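PDB 7DG2: Non-structural maintenance of chromosomes element 1 homolog from Xenopus laevis, which probably acts as a RING-type E3 ubiquitin ligase with a MAGE partner, as a zinc-binding subunit of the SMC5-SMC6 complex in DNA repair. Local coordinates for residues I64-G69 / T75-V80; L108-D113 / N175-V180; N114-S119 / A191-L196; N185-V190 / L206-K211; P219-P222 / S227-H230. One frame throughout, in Å; residues are numbered along the deposited sequence.

Interaction 1 (I64-G69 / T75-V80); sequences IEKGVG and TYYALV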
# COMPACT_ATOMS: atom_id res chain seq x y z
N ILE A 64 11.47 -10.56 3.29
CA ILE A 64 10.78 -10.34 4.55
C ILE A 64 11.85 -10.39 5.64
O ILE A 64 12.38 -11.46 5.96
CB ILE A 64 9.69 -11.40 4.80
CG1 ILE A 64 8.62 -11.32 3.71
CG2 ILE A 64 9.07 -11.19 6.18
CD1 ILE A 64 7.66 -12.53 3.68
N GLU A 65 12.20 -9.21 6.16
CA GLU A 65 13.23 -9.06 7.17
C GLU A 65 12.63 -9.06 8.57
O GLU A 65 11.46 -8.75 8.75
CB GLU A 65 14.00 -7.75 6.95
CG GLU A 65 15.24 -7.90 6.10
CD GLU A 65 16.41 -8.49 6.87
OE1 GLU A 65 16.18 -9.11 7.93
OE2 GLU A 65 17.56 -8.33 6.43
N LYS A 66 13.45 -9.42 9.56
CA LYS A 66 13.09 -9.31 10.97
C LYS A 66 13.99 -8.28 11.64
O LYS A 66 15.18 -8.19 11.34
CB LYS A 66 13.26 -10.64 11.71
CG LYS A 66 12.41 -11.77 11.22
CD LYS A 66 12.59 -12.98 12.13
CE LYS A 66 12.33 -12.62 13.59
NZ LYS A 66 12.58 -13.76 14.52
N GLY A 67 13.41 -7.51 12.56
CA GLY A 67 14.16 -6.53 13.32
C GLY A 67 13.52 -6.30 14.67
O GLY A 67 12.47 -6.86 14.98
N VAL A 68 14.17 -5.46 15.48
CA VAL A 68 13.72 -5.15 16.84
C VAL A 68 13.45 -3.65 16.93
O VAL A 68 14.26 -2.84 16.48
CB VAL A 68 14.76 -5.58 17.89
CG1 VAL A 68 14.32 -5.13 19.28
CG2 VAL A 68 14.96 -7.08 17.85
N GLY A 69 12.32 -3.29 17.54
CA GLY A 69 12.00 -1.88 17.73
C GLY A 69 12.93 -1.26 18.77
O GLY A 69 13.12 -1.81 19.86
N THR A 75 9.74 -7.60 18.37
CA THR A 75 10.16 -8.09 17.06
C THR A 75 9.18 -7.65 15.99
O THR A 75 7.96 -7.68 16.19
CB THR A 75 10.29 -9.62 17.08
OG1 THR A 75 11.40 -10.00 17.92
CG2 THR A 75 10.51 -10.19 15.68
N TYR A 76 9.71 -7.20 14.85
CA TYR A 76 8.91 -6.79 13.70
C TYR A 76 9.35 -7.55 12.46
O TYR A 76 10.53 -7.88 12.30
CB TYR A 76 9.04 -5.27 13.43
CG TYR A 76 8.36 -4.44 14.48
CD1 TYR A 76 9.02 -4.07 15.65
CD2 TYR A 76 7.04 -4.04 14.32
CE1 TYR A 76 8.39 -3.33 16.62
CE2 TYR A 76 6.40 -3.29 15.29
CZ TYR A 76 7.08 -2.94 16.44
OH TYR A 76 6.45 -2.19 17.41
N TYR A 77 8.38 -7.84 11.59
CA TYR A 77 8.64 -8.36 10.25
C TYR A 77 8.27 -7.28 9.24
O TYR A 77 7.23 -6.63 9.38
CB TYR A 77 7.81 -9.61 9.96
CG TYR A 77 8.26 -10.84 10.73
CD1 TYR A 77 8.00 -10.95 12.09
CD2 TYR A 77 8.93 -11.87 10.10
CE1 TYR A 77 8.40 -12.08 12.80
CE2 TYR A 77 9.33 -13.00 10.81
CZ TYR A 77 9.07 -13.09 12.15
OH TYR A 77 9.48 -14.22 12.85
N ALA A 78 9.12 -7.08 8.24
CA ALA A 78 8.83 -6.08 7.22
C ALA A 78 9.18 -6.60 5.84
O ALA A 78 10.21 -7.26 5.66
CB ALA A 78 9.58 -4.77 7.48
N LEU A 79 8.34 -6.28 4.86
CA LEU A 79 8.62 -6.56 3.46
C LEU A 79 9.42 -5.38 2.91
O LEU A 79 8.90 -4.26 2.84
CB LEU A 79 7.33 -6.75 2.67
CG LEU A 79 7.54 -7.02 1.17
CD1 LEU A 79 8.29 -8.35 0.96
CD2 LEU A 79 6.18 -7.04 0.46
N VAL A 80 10.68 -5.61 2.56
CA VAL A 80 11.58 -4.52 2.19
C VAL A 80 12.12 -4.74 0.78
O VAL A 80 12.28 -5.86 0.31
CB VAL A 80 12.74 -4.36 3.21
CG1 VAL A 80 12.17 -4.01 4.58
CG2 VAL A 80 13.59 -5.61 3.30
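Lys66 lays its aliphatic chain over one face of the Tyr77 ring, the two side chains running side by side in the same direction across an antiparallel beta hairpin. CG of Lys66 sits 3.8 Å from the ring centroid of Tyr77, displaced toward the rim, which makes a CH-pi contact. Both residues turn CG anti to their carbonyl carbon (chi1 -61° for Lys66, -71° for Tyr77), and this shared setting keeps chain and ring in step. A bend at chi3 of Lys66 then brings CE past the phenol end, 3.4 Å from Tyr77 OH. Ile64 meets the same ring differently: its CG2 comes to the edge, in the ring plane, 4.0 Å from Tyr77 CD2, while its CG1 branch touches CD1 of Leu79. Beneath these side chains the strands are joined by two hydrogen-bonded pairs. Glu65 N reaches Ala78 O at 2.8 Å and Ala78 N returns to Glu65 O; Gly67 and Tyr76 repeat the exchange, with Tyr76 N 2.8 Å from Gly67 O. The opposite face carries Glu65, Tyr76 and Ala78, and there the Tyr76 hydroxyl bonds to Asp72 in the hairpin loop. Strand 75-81 is the middle strand of the sheet, flanked by 62-68 and 20-22; helices 6-18 and 46-57 cover the Ile64 side, and helix 163-176 packs on the Ala78 side.

Interaction 2 (L108-D113 / N175-V180); sequences LIILSD and NTYQDV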
# COMPACT_ATOMS: atom_id res chain seq x y z
N LEU A 108 19.02 14.75 9.49
CA LEU A 108 18.99 15.42 10.79
C LEU A 108 18.69 14.43 11.91
O LEU A 108 19.27 14.52 13.00
CB LEU A 108 17.96 16.55 10.76
CG LEU A 108 17.86 17.45 11.99
CD1 LEU A 108 19.25 17.86 12.39
CD2 LEU A 108 17.01 18.67 11.63
N ILE A 109 17.78 13.48 11.67
CA ILE A 109 17.49 12.45 12.67
C ILE A 109 18.74 11.63 12.98
O ILE A 109 19.04 11.34 14.14
CB ILE A 109 16.33 11.57 12.17
CG1 ILE A 109 15.01 12.31 12.36
CG2 ILE A 109 16.36 10.21 12.85
CD1 ILE A 109 13.86 11.79 11.46
N ILE A 110 19.51 11.29 11.94
CA ILE A 110 20.72 10.50 12.13
C ILE A 110 21.77 11.29 12.91
O ILE A 110 22.47 10.74 13.77
CB ILE A 110 21.26 10.05 10.75
CG1 ILE A 110 20.32 9.02 10.13
CG2 ILE A 110 22.67 9.50 10.87
CD1 ILE A 110 20.61 8.76 8.66
N LEU A 111 21.88 12.58 12.62
CA LEU A 111 22.87 13.44 13.27
C LEU A 111 22.50 13.78 14.70
O LEU A 111 23.39 14.06 15.51
CB LEU A 111 23.03 14.75 12.49
CG LEU A 111 23.80 14.75 11.18
CD1 LEU A 111 23.62 16.09 10.50
CD2 LEU A 111 25.26 14.48 11.46
N SER A 112 21.21 13.81 15.02
CA SER A 112 20.79 14.34 16.31
C SER A 112 21.17 13.40 17.44
O SER A 112 21.22 12.18 17.28
CB SER A 112 19.29 14.58 16.32
OG SER A 112 18.62 13.35 16.31
N ASP A 113 21.42 13.98 18.62
CA ASP A 113 21.71 13.15 19.79
C ASP A 113 20.50 12.33 20.21
O ASP A 113 20.65 11.18 20.64
CB ASP A 113 22.19 14.02 20.96
CG ASP A 113 23.58 14.60 20.75
OD1 ASP A 113 24.15 14.49 19.64
OD2 ASP A 113 24.13 15.15 21.72
N ASN A 175 26.22 3.20 4.62
CA ASN A 175 27.12 3.58 3.54
C ASN A 175 26.99 5.04 3.15
O ASN A 175 28.01 5.71 2.94
CB ASN A 175 26.86 2.68 2.33
CG ASN A 175 27.12 1.21 2.63
OD1 ASN A 175 28.05 0.87 3.38
ND2 ASN A 175 26.29 0.34 2.08
N THR A 176 25.77 5.56 3.06
CA THR A 176 25.57 6.95 2.66
C THR A 176 25.99 7.92 3.75
O THR A 176 26.41 9.05 3.45
CB THR A 176 24.11 7.17 2.28
OG1 THR A 176 23.78 6.33 1.17
CG2 THR A 176 23.84 8.62 1.91
N TYR A 177 25.87 7.52 5.01
CA TYR A 177 26.16 8.40 6.14
C TYR A 177 27.25 7.81 7.03
O TYR A 177 27.22 7.95 8.25
CB TYR A 177 24.91 8.67 6.97
CG TYR A 177 23.77 9.32 6.21
CD1 TYR A 177 23.70 10.70 6.06
CD2 TYR A 177 22.74 8.56 5.67
CE1 TYR A 177 22.66 11.31 5.39
CE2 TYR A 177 21.69 9.15 4.99
CZ TYR A 177 21.66 10.53 4.85
OH TYR A 177 20.61 11.12 4.17
N GLN A 178 28.24 7.14 6.42
CA GLN A 178 29.24 6.43 7.22
C GLN A 178 29.99 7.36 8.16
O GLN A 178 30.41 6.94 9.25
CB GLN A 178 30.23 5.70 6.31
CG GLN A 178 31.12 4.72 7.07
CD GLN A 178 32.13 4.02 6.18
OE1 GLN A 178 32.47 4.52 5.10
NE2 GLN A 178 32.60 2.86 6.61
N ASP A 179 30.14 8.63 7.79
CA ASP A 179 30.85 9.58 8.63
C ASP A 179 30.09 9.94 9.90
O ASP A 179 30.71 10.37 10.88
CB ASP A 179 31.16 10.86 7.84
CG ASP A 179 32.04 10.60 6.63
OD1 ASP A 179 32.62 9.50 6.53
OD2 ASP A 179 32.14 11.51 5.78
N VAL A 180 28.76 9.78 9.92
CA VAL A 180 27.95 10.34 10.99
C VAL A 180 26.97 9.35 11.60
O VAL A 180 26.48 9.59 12.72
CB VAL A 180 27.19 11.59 10.49
CG1 VAL A 180 28.17 12.73 10.16
CG2 VAL A 180 26.32 11.23 9.28
O HOH W 1 25.41 10.84 14.80
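Leu111 and Val180 bring their CA atoms to 6.4 Å where the C-terminal end of helix 96-111 passes the turn that follows helix 163-176, the chain having left helical geometry at Ser112 and Tyr177 respectively. Ile110 points toward that turn and sets its terminal CD1 over one face of the Tyr177 ring, 4.0 Å from the centroid and 21° off the normal. Side chain and ring cross at about a right angle, so the methyl meets the pi cloud end-on in a CH-pi contact, nearest to Tyr177 CD2 and CE2. The opposite face of that ring is taken by CG2 of the preceding Thr176, which leaves the aromatic plane between two methyl groups. A second apolar patch forms beside it: Leu111 CD2 rests against Val180, 3.6 Å from CB and equally close to CG1. In Val180, CG1 stands anti to the carbonyl carbon (chi1 -66°), and this places it beside the leucine methyl. Ile110 CG2 fills in more distantly, 4.3 Å from Val180 CG2. One water joins the two backbones, donating to Ile110 O at 3.1 Å and to Val180 O at 2.7 Å. Helix end and turn therefore meet through apolar side chains, while two carbonyl oxygens, which could not bond to each other, are linked by a water that donates to both.

Interaction 3 (N114-S119 / A191-L196); sequences NGFATS and AIQSQL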
# COMPACT_ATOMS: atom_id res chain seq x y z
N ASN A 114 19.30 12.90 20.12
CA ASN A 114 18.08 12.26 20.59
C ASN A 114 17.45 11.32 19.56
O ASN A 114 16.63 10.47 19.94
CB ASN A 114 17.04 13.32 20.98
CG ASN A 114 17.05 14.53 20.04
OD1 ASN A 114 18.10 15.12 19.77
ND2 ASN A 114 15.87 14.90 19.54
N GLY A 115 17.82 11.43 18.29
CA GLY A 115 17.16 10.63 17.27
C GLY A 115 15.82 11.15 16.81
O GLY A 115 15.11 10.44 16.08
N PHE A 116 15.45 12.38 17.19
CA PHE A 116 14.21 13.00 16.73
C PHE A 116 14.50 14.35 16.07
O PHE A 116 15.45 15.04 16.45
CB PHE A 116 13.23 13.19 17.88
CG PHE A 116 12.58 11.91 18.35
CD1 PHE A 116 13.26 11.04 19.18
CD2 PHE A 116 11.28 11.60 17.96
CE1 PHE A 116 12.66 9.85 19.62
CE2 PHE A 116 10.68 10.41 18.39
CZ PHE A 116 11.37 9.55 19.21
N ALA A 117 13.68 14.70 15.08
CA ALA A 117 13.66 16.04 14.51
C ALA A 117 12.37 16.74 14.92
O ALA A 117 11.32 16.10 15.02
CB ALA A 117 13.77 15.99 12.98
N THR A 118 12.44 18.04 15.20
CA THR A 118 11.25 18.78 15.59
C THR A 118 10.53 19.34 14.36
O THR A 118 11.11 19.45 13.29
CB THR A 118 11.61 19.95 16.50
OG1 THR A 118 12.47 20.82 15.76
CG2 THR A 118 12.34 19.46 17.74
N SER A 119 9.27 19.72 14.55
CA SER A 119 8.53 20.35 13.45
C SER A 119 9.24 21.58 12.91
O SER A 119 9.34 21.76 11.69
CB SER A 119 7.12 20.73 13.90
OG SER A 119 6.33 19.56 14.12
N ALA A 191 22.07 2.70 15.01
CA ALA A 191 21.24 3.15 16.12
C ALA A 191 20.74 4.55 15.79
O ALA A 191 21.54 5.42 15.43
CB ALA A 191 22.00 3.16 17.44
N ILE A 192 19.43 4.75 15.89
CA ILE A 192 18.85 6.08 15.72
C ILE A 192 18.67 6.70 17.10
O ILE A 192 19.20 7.78 17.38
CB ILE A 192 17.53 6.02 14.93
CG1 ILE A 192 17.78 5.43 13.54
CG2 ILE A 192 16.94 7.39 14.80
CD1 ILE A 192 18.76 6.22 12.69
N GLN A 193 17.91 6.03 17.97
CA GLN A 193 17.89 6.38 19.38
C GLN A 193 18.96 5.56 20.10
O GLN A 193 19.16 4.39 19.81
CB GLN A 193 16.51 6.10 19.99
CG GLN A 193 15.40 6.91 19.34
CD GLN A 193 14.06 6.69 20.00
OE1 GLN A 193 13.14 6.14 19.39
NE2 GLN A 193 13.94 7.13 21.25
N SER A 194 19.66 6.21 21.04
CA SER A 194 20.82 5.57 21.65
C SER A 194 21.14 6.27 22.95
O SER A 194 20.62 7.34 23.26
CB SER A 194 22.04 5.63 20.72
OG SER A 194 22.49 6.96 20.62
N GLN A 195 22.01 5.63 23.73
CA GLN A 195 22.74 6.30 24.80
C GLN A 195 24.17 6.54 24.32
O GLN A 195 24.82 5.62 23.81
CB GLN A 195 22.75 5.46 26.07
CG GLN A 195 21.40 5.32 26.73
CD GLN A 195 21.51 4.71 28.11
OE1 GLN A 195 22.52 4.10 28.44
NE2 GLN A 195 20.47 4.89 28.92
N LEU A 196 24.65 7.77 24.47
CA LEU A 196 25.97 8.15 24.01
C LEU A 196 26.92 8.30 25.19
O LEU A 196 26.53 8.82 26.24
CB LEU A 196 25.93 9.46 23.23
CG LEU A 196 25.08 9.49 21.96
CD1 LEU A 196 24.84 10.93 21.55
CD2 LEU A 196 25.79 8.71 20.86
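Gly115 and Ile192 meet where the loop leading into strand 117-118 of the winged-helix-like region touches the RING-type zinc finger. This is the tight, buried part of the contact. Gly115 CA lies 3.5 Å from Ile192 O, and Ile192 CG2 lies 3.8 Å from Gly115 O, so the glycine backbone and the isoleucine methyl pack directly against each other. Positive phi (80°) at Gly115 turns the loop here and lets its backbone lie directly on the Ile192 carbonyl. Around this point the packing continues inward: Ile192 also rests on Ile109 and Ile110 of helix 96-111 and on Thr160, whose hydroxyl bonds to Gly115 O. Glu70 holds the neighbouring backbone, accepting hydrogen bonds from the N atoms of both Ile192 and Gln193. The other side faces solvent, with Asn114 exposed and Gln193 and Phe116 only partly buried. Extended beyond CG (chi2 -177°), the glutamine chain passes Asn114 O at 3.8 Å from its CG and brings its amide to the phenyl ring. Ring and amide planes stand 75° apart, and the two side chains cross obliquely. The amide carbon, Gln193 CD, comes within 3.5 Å of Phe116 CE1.

Interaction 4 (N185-V190 / L206-K211); sequences NVCRKV and LQCAGK. With ZN (zinc ion), chain G.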
# COMPACT_ATOMS: atom_id res chain seq x y z
N ASN A 185 27.97 0.09 19.66
CA ASN A 185 29.25 -0.54 19.97
C ASN A 185 29.08 -2.00 20.35
O ASN A 185 30.05 -2.77 20.24
CB ASN A 185 29.96 0.23 21.08
CG ASN A 185 31.42 -0.15 21.22
OD1 ASN A 185 32.25 0.19 20.37
ND2 ASN A 185 31.75 -0.86 22.30
N VAL A 186 27.88 -2.41 20.76
CA VAL A 186 27.64 -3.79 21.19
C VAL A 186 27.18 -4.67 20.04
O VAL A 186 27.75 -5.74 19.80
CB VAL A 186 26.61 -3.79 22.35
CG1 VAL A 186 26.02 -5.18 22.55
CG2 VAL A 186 27.27 -3.32 23.63
N CYS A 187 26.14 -4.27 19.30
CA CYS A 187 25.60 -5.14 18.26
C CYS A 187 26.05 -4.76 16.85
O CYS A 187 25.81 -5.53 15.92
CB CYS A 187 24.07 -5.15 18.31
SG CYS A 187 23.31 -3.58 17.83
N ARG A 188 26.70 -3.60 16.69
CA ARG A 188 27.27 -3.13 15.42
C ARG A 188 26.21 -2.83 14.36
O ARG A 188 26.51 -2.85 13.17
CB ARG A 188 28.31 -4.12 14.89
CG ARG A 188 29.40 -4.48 15.89
CD ARG A 188 30.35 -3.32 16.11
NE ARG A 188 30.83 -2.78 14.84
CZ ARG A 188 31.88 -3.26 14.17
NH1 ARG A 188 32.24 -2.70 13.02
NH2 ARG A 188 32.56 -4.29 14.65
N LYS A 189 24.98 -2.55 14.77
CA LYS A 189 23.93 -2.13 13.85
C LYS A 189 23.64 -0.65 14.04
O LYS A 189 23.96 -0.06 15.08
CB LYS A 189 22.65 -2.94 14.06
CG LYS A 189 22.83 -4.43 13.84
CD LYS A 189 21.59 -5.20 14.25
CE LYS A 189 21.68 -6.65 13.80
NZ LYS A 189 21.94 -6.72 12.33
N VAL A 190 23.03 -0.05 13.01
CA VAL A 190 22.65 1.36 13.08
C VAL A 190 21.78 1.60 14.31
O VAL A 190 20.89 0.81 14.63
CB VAL A 190 21.91 1.78 11.80
CG1 VAL A 190 21.23 3.14 11.98
CG2 VAL A 190 22.87 1.83 10.62
N LEU A 206 19.49 1.47 23.43
CA LEU A 206 18.99 1.44 24.80
C LEU A 206 18.86 0.01 25.31
O LEU A 206 19.21 -0.28 26.46
CB LEU A 206 17.66 2.18 24.90
CG LEU A 206 17.78 3.58 25.51
CD1 LEU A 206 18.50 4.53 24.56
CD2 LEU A 206 16.42 4.14 25.92
N GLN A 207 18.37 -0.90 24.46
CA GLN A 207 18.30 -2.30 24.86
C GLN A 207 19.69 -2.91 25.01
O GLN A 207 19.90 -3.76 25.88
CB GLN A 207 17.49 -3.11 23.84
CG GLN A 207 16.05 -3.39 24.27
CD GLN A 207 15.06 -2.43 23.66
OE1 GLN A 207 15.06 -2.20 22.44
NE2 GLN A 207 14.20 -1.85 24.50
N CYS A 208 20.64 -2.49 24.19
CA CYS A 208 21.99 -3.05 24.30
C CYS A 208 22.71 -2.52 25.53
O CYS A 208 23.53 -3.23 26.12
CB CYS A 208 22.78 -2.76 23.03
SG CYS A 208 22.11 -3.58 21.57
N ALA A 209 22.43 -1.28 25.94
CA ALA A 209 23.00 -0.77 27.18
C ALA A 209 22.47 -1.54 28.38
O ALA A 209 23.23 -1.87 29.30
CB ALA A 209 22.71 0.72 27.34
N GLY A 210 21.17 -1.86 28.38
CA GLY A 210 20.61 -2.64 29.47
C GLY A 210 21.24 -4.02 29.60
O GLY A 210 21.49 -4.50 30.70
N LYS A 211 21.52 -4.66 28.46
CA LYS A 211 22.17 -5.97 28.50
C LYS A 211 23.63 -5.85 28.91
O LYS A 211 24.08 -6.52 29.85
CB LYS A 211 22.06 -6.64 27.13
CG LYS A 211 20.67 -7.17 26.80
CD LYS A 211 20.54 -7.52 25.32
CE LYS A 211 21.71 -8.37 24.84
NZ LYS A 211 21.65 -8.61 23.37
ZN ZN G . 22.90 -2.42 19.67
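The first zinc site of the atypical RING-type finger closes here, with Cys187 and Cys208 reaching the metal from a loop and from a helix. Their sulphurs both bind the zinc ion, Cys187 SG at 2.2 Å and Cys208 SG at 2.4 Å, and stand 3.9 Å from each other, a spacing set by the shared metal. Cys184 and His205 supply the remaining two ligands, completing a site of three cysteines and one histidine in which Cys184 and Cys187 form the CxxC pair. The two thiolates arrive by different rotations. In Cys187, SG sits between the backbone N and the carbonyl carbon (chi1 69°); in Cys208 it is anti to the carbonyl carbon (chi1 -65°), which carries it off the helix toward the loop. Beside the metal ligands, Val186 adds an apolar contact, its CB 4.0 Å from Cys208 CB and its CG1 almost as near. The loop also turns a backbone N-H onto one thiolate: Lys189 N points to Cys187 SG across 3.6 Å, a weak bond at 153°. Such a donor would be expected to draw off some of the negative charge on the sulphur, as is common among zinc-bound cysteines that lie in turns. The metal thus ties the 185-190 loop to the first turn of helix 206-212. Next to it, Asn185 pairs through its backbone with Pro203 of strand 203-204 and Val186 packs on Leu204, Val190 leans on helix 163-176 through Ile173 and Arg174, and Leu206 and Ala209 of the helix touch Gln195 of strand 195-196.

Interaction 5 (P219-P222 / S227-H230); sequences PTCP and SWPH. With ZN (zinc ion), chain H.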
# COMPACT_ATOMS: atom_id res chain seq x y z
N PRO A 219 29.43 1.03 36.10
CA PRO A 219 29.51 0.75 34.67
C PRO A 219 30.40 1.76 33.96
O PRO A 219 30.36 2.96 34.25
CB PRO A 219 28.06 0.86 34.21
CG PRO A 219 27.47 1.87 35.14
CD PRO A 219 28.15 1.66 36.47
N THR A 220 31.22 1.26 33.04
CA THR A 220 32.18 2.09 32.32
C THR A 220 32.01 1.89 30.82
O THR A 220 31.60 0.83 30.35
CB THR A 220 33.62 1.75 32.71
OG1 THR A 220 33.87 0.36 32.47
CG2 THR A 220 33.86 2.08 34.19
N CYS A 221 32.36 2.94 30.07
CA CYS A 221 32.24 2.93 28.62
C CYS A 221 33.16 1.88 28.01
O CYS A 221 34.36 1.85 28.32
CB CYS A 221 32.58 4.32 28.06
SG CYS A 221 32.80 4.40 26.26
N PRO A 222 32.66 1.03 27.10
CA PRO A 222 33.52 -0.02 26.52
C PRO A 222 34.62 0.52 25.62
O PRO A 222 35.50 -0.26 25.22
CB PRO A 222 32.54 -0.88 25.71
CG PRO A 222 31.20 -0.17 25.75
CD PRO A 222 31.38 1.16 26.39
N SER A 227 33.28 6.33 33.37
CA SER A 227 32.07 5.79 33.96
C SER A 227 30.85 6.21 33.13
O SER A 227 30.77 7.34 32.65
CB SER A 227 31.91 6.24 35.41
OG SER A 227 31.93 7.65 35.51
N TRP A 228 29.93 5.27 32.95
CA TRP A 228 28.76 5.50 32.11
C TRP A 228 27.81 6.48 32.78
O TRP A 228 27.33 6.21 33.89
CB TRP A 228 28.06 4.18 31.82
CG TRP A 228 27.14 4.22 30.62
CD1 TRP A 228 25.78 4.04 30.61
CD2 TRP A 228 27.52 4.47 29.26
NE1 TRP A 228 25.30 4.15 29.33
CE2 TRP A 228 26.35 4.42 28.48
CE3 TRP A 228 28.74 4.73 28.63
CZ2 TRP A 228 26.36 4.62 27.10
CZ3 TRP A 228 28.75 4.93 27.26
CH2 TRP A 228 27.57 4.87 26.51
N PRO A 229 27.49 7.61 32.15
CA PRO A 229 26.69 8.65 32.83
C PRO A 229 25.20 8.37 32.89
O PRO A 229 24.50 9.03 33.67
CB PRO A 229 26.98 9.90 31.99
CG PRO A 229 27.22 9.37 30.62
CD PRO A 229 27.92 8.04 30.80
N HIS A 230 24.68 7.43 32.10
CA HIS A 230 23.25 7.22 31.98
C HIS A 230 22.77 6.09 32.88
O HIS A 230 23.56 5.27 33.36
CB HIS A 230 22.87 6.91 30.52
CG HIS A 230 23.53 7.81 29.52
ND1 HIS A 230 23.16 9.12 29.34
CD2 HIS A 230 24.53 7.58 28.64
CE1 HIS A 230 23.91 9.66 28.40
NE2 HIS A 230 24.75 8.74 27.96
ZN ZN H . 33.48 6.55 25.99
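Pro219 and Trp228 are joined by a backbone hydrogen bond, Trp228 N to Pro219 O, at 2.7 Å. It is nearly straight at the hydrogen (174°), although the donor lies tilted 35° from the carbonyl plane. The same oxygen also receives a CA-H...O contact from Ser227 CA at 3.3 Å, so two donors from successive residues meet one carbonyl. Here the chains form a single backbone bridge, with Thr220 CA and Ser227 CA 4.0 Å apart. Metal binding comes next. Cys221 SG holds a zinc ion at 2.3 Å, and Cys197, Cys200 and Cys224 complete the four-cysteine site, the second zinc site of the RING-like domain; Cys221 and Cys224 are its C-terminal CxxC pair, and the bridge draws the chain that follows this pair back alongside it. Apolar contacts gather round the tryptophan. The pyrrolidine ring of Pro219 crosses the Trp228 side chain at about a right angle, CG 4.1 Å from Trp228 CB. Further along, the indole turns its six-membered edge to the zinc ligand: Cys221 CB lies near the ring plane, 3.9 Å from CE3. With CG anti to the backbone N (chi1 -161°), the indole swings past the cysteine. Pro229 CD and His230 CD2 lie over one face of the indole, toward its rim, with His230 CD2 3.4 Å above the plane. Polar ends find partners beyond the two segments, Trp228 NE1 bonding to Gln195 OE1 and His230 NE2 probably to Leu196 O.

From the N terminus, interaction 1 closes first, a hairpin with five residues between its segments, and Gly69 just past its strand packs against Gln207 of interaction 4. Interactions 2 and 3 close long loops and cross: 108-113 runs straight into 114-119, while ten residues separate 175-180 from 191-196, and Ile109 packs on Gly115 and Ile192. Interaction 3 ties the RING-type finger to the preceding helices and strands, and it crosses interaction 4 at the first zinc. Interaction 5 closes last, a short loop at the second zinc, joined to 191-196 through Gln195 and Leu196 and to interaction 4 where Asn185 touches Pro222.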